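Cyp101j2 (Sphingobium yanoikuyae, PDB 5KYO) is a haem-dependent cytochrome P450 monooxygenase that probably hydroxylates the monoterpene 1,8-cineole by activating dioxygen at the haem iron. Local coordinates at residues F172-E175 against F176-L180; R394-F397 against A398-E402. All blocks are in the same frame, centred on the assembly; numbering follows the deposited sequence.

Interaction 1 (F172-E175 against F176-L180); sequences FTHE and FAEQL
Phe176 lays its ring beside that of Phe172, four residues earlier in the same short helix. The helical spacing, together with CG anti to the backbone N in both (chi1 179° in Phe172), sends the two side chains the same way. The ring centroids are 5.3 Å apart and the planes differ by 32°, an oblique pairing in which Phe172 CE1 comes 3.5 Å from Phe176 CD2, while Phe176 CB sits over one face of the Phe172 ring. Large flat apolar groups suit this buried side, where Trp396 meets both rings and Phe283 stacks on Phe172. Ala177 donates its N-H to Phe172 O at 3.0 Å, the i to i+5 bond of a pi-type turn; its small methyl fits beside Phe172 CE2. Glu178 repeats that spacing with N bonded to Thr173 O at 2.9 Å. Its extended side chain returns over the turn, and OE1 takes the N-H of His174 ND1 at 3.0 Å, the nitrogen standing 41° out of the carboxylate plane. A water links Glu178 OE1 to His174 O, so this carboxylate oxygen has two donors, ND1 and the water, on the more exposed side of the turn, while OE2 lies near the methyl CG2 of Thr173. Gln179, bent at chi2, folds back to donate a hydrogen bond from NE2 to His174 O (3.1 Å), arriving in the carbonyl plane; with the water, that oxygen also has two donors. The arrangement is a short P450 helix with pi-type i to i+5 bonds, an aromatic inner face and a His-carboxylate hydrogen bond on its polar outer one.

Interaction 2 (R394-F397 against A398-E402); sequences REWF and ARIPE
Trp396 O accepts from both Arg399 N, at 3.0 Å, and Ile400 N, at 2.8 Å; the latter bond is nearly straight (173°), while the former comes from above the carbonyl plane. Ala398 N completes a bond to Arg394 O at 3.1 Å. Glu395 and Arg399, side by side and four residues apart, probably form a salt bridge, but the modelled separation is implausibly short and its geometry doubtful. Arginine suits its place through NE, which forms a salt bridge with Glu162. On the buried side Ile400 reaches across Trp396, whose broad indole offers a flat apolar face to the branched chain. With CG1 beside the backbone N (chi1 -52°) and chi2 extended, CD1 sits over that face, 4.3 Å from the six-membered ring centroid in a CH-pi contact. Phe397 CE1 lies 3.7 Å from Pro401 O, where the chain has left the helix; its apolar ring suits a buried place against helix 290-298. Around this C-terminal end of helix 382-399, helix 149-164 meets Glu395 and Arg399, helix 290-298 packs on Phe397 and Pro401, and Glu402, just ahead of strand 404-405, forms salt bridges with Arg293 and Arg294.

Interactions 1 and 2 have centres 16 Å apart and are joined by aromatic packing. Phe172 CE1 lies 3.7 Å from Trp396 CZ3, and Phe176 CD1 lies 4.3 Å from the same Trp396 atom; the indole meets the Phe176 ring edge-to-face and the Phe172 ring with planes at about 65°. Phe283 of helix 273-288 touches both Phe172 and Trp396, adding a third helix to the cluster. Helix 149-164 bridges the two as well, through Ile161, which touches Phe176 and Arg399. The Ala177 side chain is about 11 Å from the haem, so it does not touch it; the contact centres lie about 16 Å (interaction 1) and 25 Å (interaction 2) from the centre of the chain.

Interaction 1 (F172-E175 against F176-L180)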
loop_
_atom_site.group_PDB
_atom_site.type_symbol
_atom_site.label_atom_id
_atom_site.label_comp_id
_atom_site.label_asym_id
_atom_site.label_seq_id
_atom_site.Cartn_x
_atom_site.Cartn_y
_atom_site.Cartn_z
ATOM N N PHE A 172 -11.457 -15.431 -0.778
ATOM C CA PHE A 172 -10.152 -15.193 -0.152
ATOM C C PHE A 172 -10.053 -13.789 0.445
ATOM O O PHE A 172 -9.575 -13.608 1.563
ATOM C CB PHE A 172 -8.999 -15.410 -1.151
ATOM C CG PHE A 172 -7.627 -15.142 -0.558
ATOM C CD1 PHE A 172 -6.959 -16.127 0.164
ATOM C CD2 PHE A 172 -7.012 -13.902 -0.719
ATOM C CE1 PHE A 172 -5.691 -15.880 0.732
ATOM C CE2 PHE A 172 -5.759 -13.637 -0.153
ATOM C CZ PHE A 172 -5.094 -14.638 0.574
ATOM N N THR A 173 -10.507 -12.787 -0.294
ATOM C CA THR A 173 -10.383 -11.419 0.200
ATOM C C THR A 173 -11.232 -11.204 1.454
ATOM O O THR A 173 -10.708 -10.751 2.466
ATOM C CB THR A 173 -10.751 -10.374 -0.878
ATOM O OG1 THR A 173 -9.819 -10.481 -1.951
ATOM C CG2 THR A 173 -10.661 -8.960 -0.311
ATOM N N HIS A 174 -12.511 -11.563 1.429
ATOM C CA HIS A 174 -13.347 -11.309 2.604
ATOM C C HIS A 174 -13.074 -12.253 3.779
ATOM O O HIS A 174 -13.045 -11.804 4.937
ATOM C CB HIS A 174 -14.827 -11.378 2.242
ATOM C CG HIS A 174 -15.205 -10.473 1.116
ATOM N ND1 HIS A 174 -14.595 -9.254 0.913
ATOM C CD2 HIS A 174 -16.104 -10.615 0.114
ATOM C CE1 HIS A 174 -15.116 -8.676 -0.155
ATOM N NE2 HIS A 174 -16.034 -9.482 -0.659
ATOM N N GLU A 175 -12.864 -13.542 3.494
ATOM C CA GLU A 175 -12.732 -14.537 4.568
ATOM C C GLU A 175 -11.330 -14.678 5.139
ATOM O O GLU A 175 -11.152 -15.288 6.202
ATOM C CB GLU A 175 -13.222 -15.921 4.070
ATOM C CG GLU A 175 -14.719 -15.957 3.715
ATOM C CD GLU A 175 -15.188 -17.321 3.191
ATOM O OE1 GLU A 175 -15.084 -18.317 3.930
ATOM O OE2 GLU A 175 -15.656 -17.400 2.028
ATOM N N PHE A 176 -10.323 -14.132 4.465
ATOM C CA PHE A 176 -8.946 -14.289 4.942
ATOM C C PHE A 176 -8.195 -12.951 4.986
ATOM O O PHE A 176 -7.874 -12.455 6.088
ATOM C CB PHE A 176 -8.166 -15.307 4.086
ATOM C CG PHE A 176 -6.789 -15.594 4.611
ATOM C CD1 PHE A 176 -6.608 -16.480 5.659
ATOM C CD2 PHE A 176 -5.685 -14.918 4.112
ATOM C CE1 PHE A 176 -5.335 -16.702 6.184
ATOM C CE2 PHE A 176 -4.421 -15.145 4.616
ATOM C CZ PHE A 176 -4.249 -16.040 5.667
ATOM N N ALA A 177 -7.921 -12.382 3.808
ATOM C CA ALA A 177 -7.033 -11.228 3.680
ATOM C C ALA A 177 -7.522 -10.077 4.536
ATOM O O ALA A 177 -6.743 -9.485 5.241
ATOM C CB ALA A 177 -6.907 -10.786 2.211
ATOM N N GLU A 178 -8.816 -9.785 4.464
ATOM C CA GLU A 178 -9.405 -8.651 5.191
ATOM C C GLU A 178 -9.467 -8.858 6.708
ATOM O O GLU A 178 -9.646 -7.896 7.472
ATOM C CB GLU A 178 -10.811 -8.356 4.661
ATOM C CG GLU A 178 -10.794 -7.517 3.380
ATOM C CD GLU A 178 -12.150 -7.406 2.682
ATOM O OE1 GLU A 178 -13.146 -7.964 3.188
ATOM O OE2 GLU A 178 -12.214 -6.747 1.614
ATOM N N GLN A 179 -9.321 -10.102 7.147
ATOM C CA GLN A 179 -9.399 -10.426 8.573
ATOM C C GLN A 179 -8.089 -10.203 9.324
ATOM O O GLN A 179 -8.024 -10.425 10.521
ATOM C CB GLN A 179 -9.830 -11.880 8.751
ATOM C CG GLN A 179 -11.092 -12.233 8.004
ATOM C CD GLN A 179 -12.324 -11.722 8.699
ATOM O OE1 GLN A 179 -12.253 -11.217 9.820
ATOM N NE2 GLN A 179 -13.466 -11.840 8.036
ATOM N N LEU A 180 -7.039 -9.801 8.615
ATOM C CA LEU A 180 -5.698 -9.739 9.198
ATOM C C LEU A 180 -5.254 -8.350 9.724
ATOM O O LEU A 180 -4.792 -8.245 10.863
ATOM C CB LEU A 180 -4.668 -10.240 8.170
ATOM C CG LEU A 180 -4.717 -11.724 7.798
ATOM C CD1 LEU A 180 -3.758 -12.012 6.639
ATOM C CD2 LEU A 180 -4.362 -12.560 9.022
HETATM O O HOH W 1 -14.293 -9.036 5.537
#

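Interaction 2 (R394-F397 against A398-E402)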
loop_
_atom_site.group_PDB
_atom_site.type_symbol
_atom_site.label_atom_id
_atom_site.label_comp_id
_atom_site.label_asym_id
_atom_site.label_seq_id
_atom_site.Cartn_x
_atom_site.Cartn_y
_atom_site.Cartn_z
ATOM N N ARG A 394 3.578 -19.623 4.491
ATOM C CA ARG A 394 4.002 -20.857 5.155
ATOM C C ARG A 394 2.818 -21.626 5.721
ATOM O O ARG A 394 2.703 -22.831 5.515
ATOM C CB ARG A 394 5.011 -20.568 6.269
ATOM C CG ARG A 394 6.373 -20.131 5.758
ATOM C CD ARG A 394 7.400 -20.015 6.875
ATOM N NE ARG A 394 8.617 -19.336 6.435
ATOM C CZ ARG A 394 9.742 -19.285 7.143
ATOM N NH1 ARG A 394 9.811 -19.883 8.324
ATOM N NH2 ARG A 394 10.802 -18.645 6.664
ATOM N N GLU A 395 1.946 -20.946 6.457
ATOM C CA GLU A 395 0.777 -21.636 7.014
ATOM C C GLU A 395 -0.255 -22.056 5.967
ATOM O O GLU A 395 -0.928 -23.060 6.158
ATOM C CB GLU A 395 0.094 -20.774 8.074
ATOM C CG GLU A 395 1.012 -20.418 9.225
ATOM C CD GLU A 395 1.538 -21.641 9.977
ATOM O OE1 GLU A 395 0.894 -22.709 9.933
ATOM O OE2 GLU A 395 2.595 -21.527 10.623
ATOM N N TRP A 396 -0.418 -21.284 4.892
ATOM C CA TRP A 396 -1.365 -21.672 3.871
ATOM C C TRP A 396 -0.852 -22.964 3.227
ATOM O O TRP A 396 -1.578 -23.958 3.144
ATOM C CB TRP A 396 -1.576 -20.565 2.805
ATOM C CG TRP A 396 -2.711 -20.910 1.860
ATOM C CD1 TRP A 396 -2.678 -21.810 0.832
ATOM C CD2 TRP A 396 -4.042 -20.379 1.878
ATOM N NE1 TRP A 396 -3.898 -21.875 0.218
ATOM C CE2 TRP A 396 -4.760 -21.015 0.847
ATOM C CE3 TRP A 396 -4.702 -19.442 2.679
ATOM C CZ2 TRP A 396 -6.093 -20.726 0.576
ATOM C CZ3 TRP A 396 -6.034 -19.160 2.404
ATOM C CH2 TRP A 396 -6.710 -19.797 1.363
ATOM N N PHE A 397 0.411 -22.969 2.803
ATOM C CA PHE A 397 0.914 -24.124 2.057
ATOM C C PHE A 397 1.052 -25.379 2.930
ATOM O O PHE A 397 1.017 -26.490 2.416
ATOM C CB PHE A 397 2.245 -23.795 1.377
ATOM C CG PHE A 397 2.064 -23.150 0.029
ATOM C CD1 PHE A 397 1.706 -23.913 -1.071
ATOM C CD2 PHE A 397 2.177 -21.780 -0.113
ATOM C CE1 PHE A 397 1.523 -23.319 -2.309
ATOM C CE2 PHE A 397 1.980 -21.173 -1.341
ATOM C CZ PHE A 397 1.652 -21.930 -2.436
ATOM N N ALA A 398 1.166 -25.212 4.244
ATOM C CA ALA A 398 1.181 -26.380 5.122
ATOM C C ALA A 398 -0.171 -27.100 5.119
ATOM O O ALA A 398 -0.217 -28.330 5.287
ATOM C CB ALA A 398 1.553 -25.997 6.547
ATOM N N ARG A 399 -1.246 -26.334 4.939
ATOM C CA ARG A 399 -2.615 -26.804 5.142
ATOM C C ARG A 399 -3.450 -27.002 3.872
ATOM O O ARG A 399 -4.272 -27.911 3.817
ATOM C CB ARG A 399 -3.369 -25.830 6.074
ATOM C CG ARG A 399 -2.743 -25.740 7.474
ATOM C CD ARG A 399 -3.315 -24.644 8.383
ATOM N NE ARG A 399 -2.881 -24.915 9.767
ATOM C CZ ARG A 399 -1.672 -24.610 10.207
ATOM N NH1 ARG A 399 -0.831 -24.008 9.376
ATOM N NH2 ARG A 399 -1.287 -24.906 11.453
ATOM N N ILE A 400 -3.279 -26.114 2.896
ATOM C CA ILE A 400 -3.951 -26.176 1.596
ATOM C C ILE A 400 -2.894 -26.010 0.507
ATOM O O ILE A 400 -2.744 -24.940 -0.073
ATOM C CB ILE A 400 -5.058 -25.082 1.473
ATOM C CG1 ILE A 400 -6.002 -25.144 2.689
ATOM C CG2 ILE A 400 -5.843 -25.224 0.167
ATOM C CD1 ILE A 400 -6.894 -23.910 2.873
ATOM N N PRO A 401 -2.132 -27.093 0.245
ATOM C CA PRO A 401 -1.018 -27.049 -0.698
ATOM C C PRO A 401 -1.517 -26.784 -2.107
ATOM O O PRO A 401 -0.809 -26.116 -2.867
ATOM C CB PRO A 401 -0.393 -28.444 -0.585
ATOM C CG PRO A 401 -1.471 -29.312 0.014
ATOM C CD PRO A 401 -2.233 -28.395 0.926
ATOM N N GLU A 402 -2.714 -27.279 -2.421
ATOM C CA GLU A 402 -3.207 -27.292 -3.794
ATOM C C GLU A 402 -4.608 -26.682 -3.891
ATOM O O GLU A 402 -5.555 -27.114 -3.240
ATOM C CB GLU A 402 -3.192 -28.717 -4.360
ATOM C CG GLU A 402 -3.894 -28.888 -5.760
ATOM C CD GLU A 402 -3.136 -28.287 -6.938
ATOM O OE1 GLU A 402 -1.959 -27.929 -6.786
ATOM O OE2 GLU A 402 -3.733 -28.174 -8.048
#